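Local coordinates for AvrRxo1-ORF2 (Xanthomonas oryzae pv. oryzicola, PDB 4Z8T), which binds the type III effector AvrRxo1-ORF1, which carries a polynucleotide kinase domain, and probably acts as its chaperone, at residues B[9-12]-B[13-17]; B[83-86]-B[87-91]. One frame throughout, in Å; residues are numbered along the deposited sequence.

Overall arrangement
Both contacts are local, each lying within one helix of an all-helical chain. Contact 1 (9-12 with 13-17) comes first, near the start of the long helix 6-38; contact 2 (83-86 with 87-91) follows much later, at the N-terminal end of the short helix 84-94. Their centres are about 37 Å apart, on opposite sides of the chain's centre, and their nearest atoms about 23 Å, so they do not touch. Contact 1 projects from the body of the chain and meets AvrRxo1-ORF1 and a second copy of this protein, whereas contact 2 packs against helices 45-51 and 63-77 of its own chain.

Contact 1 (B[9-12]-B[13-17]); sequences ALEF and HKKLK
Lys15 N donates to Glu11 O (3.0 Å, N-H...O angle 165°), one rung in a run of i to i+4 backbone bonds in which His13, Lys14 and Leu16 pair likewise with Ala9, Leu10 and Phe12. Further out, a water joins Glu11 to Lys14: it donates to Glu11 OE1 at 2.8 Å and accepts from Lys14 NZ at 2.6 Å. The glutamate chain bends at its second torsion (chi2 70°), which carries the carboxylate forward along the helix toward both lysines. Its other oxygen, OE2, lies 3.4 Å from Lys15 CE but 4.3 Å from Lys15 NZ, too long for a salt bridge; the two side chains run alongside each other in one direction. These are two regular alpha-helical turns near the start of helix 6-38, and their different faces serve different partners. His13 bonds through ND1 to Tyr270 and through NE2 to Asp229 of one AvrRxo1-ORF1 chain, both ring nitrogens thus being engaged. Lys17 CG lies 4.2 Å above one face of the His13 ring, toward its rim. Phe12 and Lys15 pack on Leu30 of the second copy of this protein, while Phe12 CE2 meets Leu16 CD2 at 4.2 Å, their side chains set aslant.

Contact 2 (B[83-86]-B[87-91]); sequences TLKE and FAHIV
His89 turns its ring against the backbone of Lys85 through its first torsion: CG lies opposite the carbonyl carbon and beside the backbone N (chi1 -67°), which sets Lys85 O 3.7 Å above one face of the ring, toward the rim near ND1. One turn earlier, the extended Glu86 side chain, with CG opposite its own N (chi1 -158°), reaches back toward the hydroxyl of Thr83. Thr83 is the N-cap of helix 84-94: its OG1 accepts weakly from Glu86 N at 3.4 Å and donates weakly to Glu86 OE1 at 3.2 Å. Glu86 OE1 also accepts from Met82 N, so the carboxylate ties the preceding residue to the cap. Beyond it, the backbone ladder begins with Phe87 N to Thr83 O at 3.1 Å; Ala88 N then bonds to Leu84 O at 2.9 Å, lying well above the carbonyl plane. The next step is looser, since His89 N makes a weak i to i+3 bond to Glu86 O (3.1 Å, N-H...O angle 125°). Elsewhere around the helix, Val91 CG2 rests 3.6 Å above a face of the Phe87 ring, which meets Tyr74 of helix 63-77 edge-to-face. Leu84 and Ala88 pack against helix 45-51, on Glu47 and Ile51 respectively.

Contact 1 (B[9-12]-B[13-17])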
# COMPACT_ATOMS: atom_id res chain seq x y z
N ALA B 9 11.59 11.18 17.72
CA ALA B 9 10.50 10.21 17.87
C ALA B 9 9.17 10.95 17.98
O ALA B 9 8.20 10.58 17.33
CB ALA B 9 10.73 9.31 19.08
N LEU B 10 9.13 11.99 18.80
CA LEU B 10 7.90 12.75 18.98
C LEU B 10 7.42 13.40 17.69
O LEU B 10 6.22 13.39 17.41
CB LEU B 10 8.04 13.80 20.07
CG LEU B 10 8.01 13.27 21.51
CD1 LEU B 10 8.36 14.39 22.49
CD2 LEU B 10 6.65 12.69 21.83
N GLU B 11 8.34 13.95 16.91
CA GLU B 11 7.96 14.60 15.66
C GLU B 11 7.51 13.57 14.62
O GLU B 11 6.55 13.82 13.88
CB GLU B 11 9.10 15.48 15.13
CG GLU B 11 8.73 16.33 13.90
CD GLU B 11 7.75 17.47 14.20
OE1 GLU B 11 7.42 17.70 15.38
OE2 GLU B 11 7.32 18.15 13.24
N PHE B 12 8.17 12.42 14.57
CA PHE B 12 7.73 11.37 13.66
C PHE B 12 6.30 10.95 13.99
O PHE B 12 5.45 10.82 13.12
CB PHE B 12 8.68 10.17 13.73
CG PHE B 12 8.52 9.19 12.60
CD1 PHE B 12 9.24 9.34 11.42
CD2 PHE B 12 7.65 8.11 12.70
CE1 PHE B 12 9.11 8.43 10.38
CE2 PHE B 12 7.51 7.20 11.66
CZ PHE B 12 8.25 7.37 10.50
N HIS B 13 6.04 10.74 15.27
CA HIS B 13 4.71 10.36 15.75
C HIS B 13 3.68 11.43 15.37
O HIS B 13 2.59 11.13 14.89
CB HIS B 13 4.81 10.15 17.27
CG HIS B 13 3.53 9.77 17.94
ND1 HIS B 13 3.06 8.47 17.97
CD2 HIS B 13 2.64 10.50 18.65
CE1 HIS B 13 1.92 8.43 18.64
NE2 HIS B 13 1.65 9.64 19.07
N LYS B 14 4.02 12.70 15.60
CA LYS B 14 3.09 13.78 15.28
C LYS B 14 2.73 13.79 13.78
O LYS B 14 1.55 13.86 13.41
CB LYS B 14 3.73 15.12 15.67
CG LYS B 14 2.81 16.31 15.49
CD LYS B 14 3.53 17.56 15.96
CE LYS B 14 2.66 18.79 15.84
NZ LYS B 14 3.46 20.02 16.16
N LYS B 15 3.75 13.69 12.94
CA LYS B 15 3.54 13.76 11.50
C LYS B 15 2.81 12.52 11.00
O LYS B 15 1.96 12.60 10.10
CB LYS B 15 4.88 13.92 10.77
CG LYS B 15 5.54 15.27 11.00
CD LYS B 15 4.56 16.39 10.62
CE LYS B 15 5.24 17.75 10.64
NZ LYS B 15 4.25 18.83 10.30
N LEU B 16 3.13 11.36 11.58
CA LEU B 16 2.43 10.14 11.21
C LEU B 16 0.95 10.20 11.61
O LEU B 16 0.09 9.72 10.88
CB LEU B 16 3.12 8.91 11.84
CG LEU B 16 2.54 7.55 11.49
CD1 LEU B 16 2.45 7.30 9.97
CD2 LEU B 16 3.41 6.49 12.16
N LYS B 17 0.65 10.79 12.77
CA LYS B 17 -0.74 11.01 13.17
C LYS B 17 -1.47 11.87 12.14
O LYS B 17 -2.62 11.59 11.80
CB LYS B 17 -0.81 11.68 14.53
CG LYS B 17 -0.73 10.73 15.70
CD LYS B 17 -0.81 11.49 17.03
CE LYS B 17 -2.16 12.18 17.18
NZ LYS B 17 -2.28 12.85 18.51
O HOH W 1 6.05 19.95 16.35

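Contact 2 (B[83-86]-B[87-91])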
# COMPACT_ATOMS: atom_id res chain seq x y z
N THR B 83 -27.14 -2.43 1.42
CA THR B 83 -28.26 -2.18 2.32
C THR B 83 -27.90 -2.35 3.79
O THR B 83 -27.00 -3.11 4.14
CB THR B 83 -29.43 -3.12 1.98
OG1 THR B 83 -28.97 -4.47 1.98
CG2 THR B 83 -29.98 -2.79 0.60
N LEU B 84 -28.63 -1.64 4.66
CA LEU B 84 -28.43 -1.74 6.10
C LEU B 84 -28.89 -3.08 6.65
O LEU B 84 -28.44 -3.52 7.71
CB LEU B 84 -29.16 -0.60 6.82
CG LEU B 84 -28.63 0.81 6.60
CD1 LEU B 84 -29.53 1.81 7.30
CD2 LEU B 84 -27.22 0.95 7.12
N LYS B 85 -29.79 -3.73 5.91
CA LYS B 85 -30.30 -5.04 6.31
C LYS B 85 -29.21 -6.08 6.10
O LYS B 85 -29.07 -7.04 6.87
CB LYS B 85 -31.53 -5.39 5.47
CG LYS B 85 -32.31 -6.61 5.95
CD LYS B 85 -31.98 -7.85 5.14
CE LYS B 85 -33.09 -8.89 5.27
NZ LYS B 85 -34.40 -8.33 4.82
N GLU B 86 -28.42 -5.87 5.06
CA GLU B 86 -27.28 -6.71 4.74
C GLU B 86 -26.21 -6.50 5.80
O GLU B 86 -25.68 -7.46 6.37
CB GLU B 86 -26.74 -6.27 3.38
CG GLU B 86 -25.90 -7.27 2.61
CD GLU B 86 -25.75 -6.86 1.15
OE1 GLU B 86 -26.25 -5.76 0.79
OE2 GLU B 86 -25.16 -7.62 0.37
N PHE B 87 -25.92 -5.23 6.06
CA PHE B 87 -24.90 -4.83 7.02
C PHE B 87 -25.24 -5.37 8.41
O PHE B 87 -24.34 -5.72 9.18
CB PHE B 87 -24.78 -3.31 7.05
CG PHE B 87 -23.65 -2.79 7.89
CD1 PHE B 87 -22.34 -3.17 7.62
CD2 PHE B 87 -23.88 -1.92 8.93
CE1 PHE B 87 -21.30 -2.69 8.38
CE2 PHE B 87 -22.85 -1.43 9.70
CZ PHE B 87 -21.55 -1.82 9.42
N ALA B 88 -26.53 -5.42 8.72
CA ALA B 88 -27.00 -5.99 9.98
C ALA B 88 -26.46 -7.39 10.24
O ALA B 88 -26.03 -7.71 11.35
CB ALA B 88 -28.51 -6.00 10.02
N HIS B 89 -26.50 -8.24 9.21
CA HIS B 89 -25.98 -9.60 9.33
C HIS B 89 -24.50 -9.60 9.67
O HIS B 89 -24.03 -10.42 10.46
CB HIS B 89 -26.22 -10.37 8.03
CG HIS B 89 -27.66 -10.63 7.73
ND1 HIS B 89 -28.67 -10.31 8.61
CD2 HIS B 89 -28.26 -11.18 6.65
CE1 HIS B 89 -29.84 -10.65 8.08
NE2 HIS B 89 -29.61 -11.18 6.89
N ILE B 90 -23.76 -8.68 9.05
CA ILE B 90 -22.33 -8.52 9.32
C ILE B 90 -22.11 -8.16 10.79
O ILE B 90 -21.32 -8.81 11.48
CB ILE B 90 -21.74 -7.39 8.46
CG1 ILE B 90 -21.87 -7.71 6.97
CG2 ILE B 90 -20.28 -7.12 8.85
CD1 ILE B 90 -21.03 -8.87 6.51
N VAL B 91 -22.82 -7.14 11.26
CA VAL B 91 -22.67 -6.65 12.63
C VAL B 91 -22.97 -7.75 13.65
O VAL B 91 -22.26 -7.89 14.65
CB VAL B 91 -23.55 -5.41 12.88
CG1 VAL B 91 -23.51 -5.00 14.33
CG2 VAL B 91 -23.10 -4.26 11.99